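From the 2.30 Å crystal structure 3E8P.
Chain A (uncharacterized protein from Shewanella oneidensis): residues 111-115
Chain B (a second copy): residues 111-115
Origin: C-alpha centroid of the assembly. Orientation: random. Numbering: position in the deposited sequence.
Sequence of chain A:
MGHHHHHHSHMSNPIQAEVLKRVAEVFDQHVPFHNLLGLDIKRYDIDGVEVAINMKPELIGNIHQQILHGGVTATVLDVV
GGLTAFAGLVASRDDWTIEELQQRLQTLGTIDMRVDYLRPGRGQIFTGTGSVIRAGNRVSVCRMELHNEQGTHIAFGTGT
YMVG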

ATOM      1  N   ILE A 111      -0.180  -1.331  11.839  1.00 24.60           N
ATOM      2  CA  ILE A 111       0.968  -0.502  11.465  1.00 25.19           C
ATOM      3  C   ILE A 111       0.579   0.192  10.156  1.00 26.26           C
ATOM      4  O   ILE A 111       0.605   1.417  10.054  1.00 26.48           O
ATOM      5  CB  ILE A 111       2.231  -1.361  11.242  1.00 27.68           C
ATOM      6  CG1 ILE A 111       2.580  -2.101  12.537  1.00 27.13           C
ATOM      7  CG2 ILE A 111       3.403  -0.478  10.785  1.00 24.99           C
ATOM      8  CD1 ILE A 111       3.570  -3.239  12.350  1.00 30.08           C
ATOM      9  N   ASP A 112       0.215  -0.600   9.154  1.00 25.55           N
ATOM     10  CA  ASP A 112      -0.228  -0.051   7.888  1.00 26.75           C
ATOM     11  C   ASP A 112      -1.299  -0.948   7.288  1.00 25.39           C
ATOM     12  O   ASP A 112      -1.462  -2.104   7.683  1.00 24.01           O
ATOM     13  CB  ASP A 112       0.942   0.129   6.904  1.00 27.97           C
ATOM     14  CG  ASP A 112       1.494  -1.184   6.388  1.00 29.90           C
ATOM     15  OD1 ASP A 112       0.767  -1.899   5.665  1.00 34.54           O
ATOM     16  OD2 ASP A 112       2.662  -1.502   6.701  1.00 30.82           O
HETATM   17  N   MSE A 113      -2.044  -0.390   6.347  1.00 25.95           N
HETATM   18  CA  MSE A 113      -3.102  -1.116   5.672  1.00 27.06           C
HETATM   19  C   MSE A 113      -3.381  -0.544   4.301  1.00 23.62           C
HETATM   20  O   MSE A 113      -3.347   0.675   4.096  1.00 20.60           O
HETATM   21  CB  MSE A 113      -4.404  -1.078   6.480  1.00 32.45           C
HETATM   22  CG  MSE A 113      -5.590  -1.669   5.715  1.00 41.83           C
HETATM   23 SE   MSE A 113      -7.296  -1.673   6.661  1.00 56.26          SE
HETATM   24  CE  MSE A 113      -7.484   0.242   6.889  1.00 46.25           C
ATOM     25  N   ARG A 114      -3.664  -1.445   3.369  1.00 22.39           N
ATOM     26  CA  ARG A 114      -4.012  -1.069   2.015  1.00 20.01           C
ATOM     27  C   ARG A 114      -5.377  -1.659   1.714  1.00 20.45           C
ATOM     28  O   ARG A 114      -5.613  -2.845   1.924  1.00 19.07           O
ATOM     29  CB  ARG A 114      -3.013  -1.622   0.996  1.00 21.15           C
ATOM     30  CG  ARG A 114      -3.494  -1.446  -0.446  1.00 19.37           C
ATOM     31  CD  ARG A 114      -2.622  -2.201  -1.443  1.00 17.50           C
ATOM     32  NE  ARG A 114      -3.110  -2.057  -2.814  1.00 15.83           N
ATOM     33  CZ  ARG A 114      -2.636  -1.188  -3.709  1.00 18.53           C
ATOM     34  NH1 ARG A 114      -1.641  -0.361  -3.399  1.00 19.24           N
ATOM     35  NH2 ARG A 114      -3.163  -1.147  -4.930  1.00 19.00           N
ATOM     36  N   VAL A 115      -6.280  -0.825   1.226  1.00 20.74           N
ATOM     37  CA  VAL A 115      -7.598  -1.291   0.871  1.00 20.25           C
ATOM     38  C   VAL A 115      -7.782  -1.111  -0.625  1.00 20.53           C
ATOM     39  O   VAL A 115      -7.479  -0.046  -1.177  1.00 23.30           O
ATOM     40  CB  VAL A 115      -8.688  -0.486   1.592  1.00 22.43           C
ATOM     41  CG1 VAL A 115     -10.058  -0.955   1.139  1.00 19.80           C
ATOM     42  CG2 VAL A 115      -8.538  -0.637   3.093  1.00 24.79           C
TER
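Chain B, residues 111-115: IDMRV

Two arginines, each carrying a positive charge, pass close to each other at the centre of this contact: CD of Arg A114 lies 3.6 Å from CD of Arg B114. What meets there is the uncharged part of each side chain, while the two guanidinium groups travel on in different directions, each to an aspartate of the other chain. The result is a pair of reciprocal salt bridges between the two copies, in a buried setting where such charges need partners.

Chain B approaches in extended conformation, its strand facing the corresponding strand of chain A. Backbone angles in both are typical of β structure, for example -123/129 at Arg A114 and -121/130 at Arg B114. The N-to-C directions make an angle of 129°, with a signed crossing angle of -129°, so the strands run roughly against each other but obliquely. Their axes come no closer than 10.0 Å, too far for backbone hydrogen bonding between them; long side chains must span the gap. The nearest CA atoms are those of Arg A114 and Arg B114, 8.2 Å apart.

Strand alternation sorts the residues. At 112 and 114 the CA-to-CB bonds point toward the other chain, whereas at 113 they point away. Arginine suits position 114 because its reach is long: chi1, chi2 and chi3 are all t in both copies, so the chain is nearly fully extended before the guanidinium turns at chi4, 98° in Arg A114 and 90° in Arg B114. Aspartate suits position 112 because a short, charged side chain, with chi1 in p in both Asp A112 and Asp B112, offers a carboxylate at the end of that reach.

On one side, Arg B114 NH1 and NH2 both donate to Asp A112 OD1, each at 3.0 Å. On the other, Asp B112 OD1 accepts from Arg A114 NH1 at 3.0 Å and from Arg A114 NH2 at 3.1 Å. A single carboxylate oxygen thus receives two N-H groups, and it lies at the edge of the guanidinium, near its plane, where those hydrogens point. OD2 of both aspartates is hydrogen-bonded elsewhere in the structure.

The selenomethionines Met A113 and Met B113 add little: their CA-to-CB bonds point away, and they cover almost none of the opposing stretch. Ile A111, Ile B111, Val A115 and Val B115 make no contact across it, though all are buried, as befits their hydrophobic side chains. Of the 255 Å² buried between the stretches, the two arginines supply most.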

ATOM      1  N   ILE B 111       0.655   2.624 -11.785  1.00 17.72           N
ATOM      2  CA  ILE B 111       0.299   3.833 -11.038  1.00 18.45           C
ATOM      3  C   ILE B 111       0.820   3.679  -9.598  1.00 18.16           C
ATOM      4  O   ILE B 111       1.530   4.544  -9.096  1.00 17.13           O
ATOM      5  CB  ILE B 111      -1.232   4.057 -11.033  1.00 20.46           C
ATOM      6  CG1 ILE B 111      -1.718   4.204 -12.483  1.00 21.10           C
ATOM      7  CG2 ILE B 111      -1.576   5.319 -10.212  1.00 18.11           C
ATOM      8  CD1 ILE B 111      -3.231   4.286 -12.639  1.00 27.67           C
ATOM      9  N   ASP B 112       0.458   2.583  -8.934  1.00 18.07           N
ATOM     10  CA  ASP B 112       0.970   2.315  -7.593  1.00 21.14           C
ATOM     11  C   ASP B 112       1.058   0.804  -7.407  1.00 21.87           C
ATOM     12  O   ASP B 112       0.386   0.055  -8.103  1.00 23.35           O
ATOM     13  CB  ASP B 112       0.094   2.951  -6.508  1.00 19.83           C
ATOM     14  CG  ASP B 112      -1.277   2.321  -6.408  1.00 23.82           C
ATOM     15  OD1 ASP B 112      -1.374   1.141  -6.012  1.00 26.25           O
ATOM     16  OD2 ASP B 112      -2.266   3.013  -6.729  1.00 26.48           O
HETATM   17  N   MSE B 113       1.920   0.359  -6.503  1.00 22.53           N
HETATM   18  CA  MSE B 113       2.076  -1.064  -6.252  1.00 22.12           C
HETATM   19  C   MSE B 113       2.524  -1.302  -4.811  1.00 21.03           C
HETATM   20  O   MSE B 113       3.313  -0.530  -4.259  1.00 19.27           O
HETATM   21  CB  MSE B 113       3.110  -1.677  -7.213  1.00 27.59           C
HETATM   22  CG  MSE B 113       3.334  -3.185  -6.993  1.00 37.56           C
HETATM   23 SE   MSE B 113       4.882  -4.016  -7.896  1.00 50.31          SE
HETATM   24  CE  MSE B 113       6.209  -2.693  -7.442  1.00 42.88           C
ATOM     25  N   ARG B 114       2.008  -2.372  -4.212  1.00 17.06           N
ATOM     26  CA  ARG B 114       2.375  -2.753  -2.860  1.00 19.09           C
ATOM     27  C   ARG B 114       2.958  -4.162  -2.928  1.00 18.73           C
ATOM     28  O   ARG B 114       2.382  -5.055  -3.546  1.00 19.18           O
ATOM     29  CB  ARG B 114       1.159  -2.751  -1.925  1.00 18.68           C
ATOM     30  CG  ARG B 114       1.470  -3.197  -0.507  1.00 19.11           C
ATOM     31  CD  ARG B 114       0.187  -3.636   0.228  1.00 22.82           C
ATOM     32  NE  ARG B 114       0.467  -4.250   1.525  1.00 21.61           N
ATOM     33  CZ  ARG B 114       0.553  -3.584   2.670  1.00 24.44           C
ATOM     34  NH1 ARG B 114       0.370  -2.271   2.691  1.00 23.38           N
ATOM     35  NH2 ARG B 114       0.839  -4.229   3.796  1.00 23.15           N
ATOM     36  N   VAL B 115       4.120  -4.343  -2.319  1.00 16.46           N
ATOM     37  CA  VAL B 115       4.753  -5.638  -2.297  1.00 16.89           C
ATOM     38  C   VAL B 115       4.754  -6.099  -0.837  1.00 19.61           C
ATOM     39  O   VAL B 115       5.080  -5.326   0.053  1.00 20.25           O
ATOM     40  CB  VAL B 115       6.213  -5.557  -2.799  1.00 18.82           C
ATOM     41  CG1 VAL B 115       6.875  -6.912  -2.661  1.00 16.25           C
ATOM     42  CG2 VAL B 115       6.251  -5.092  -4.259  1.00 18.71           C
TER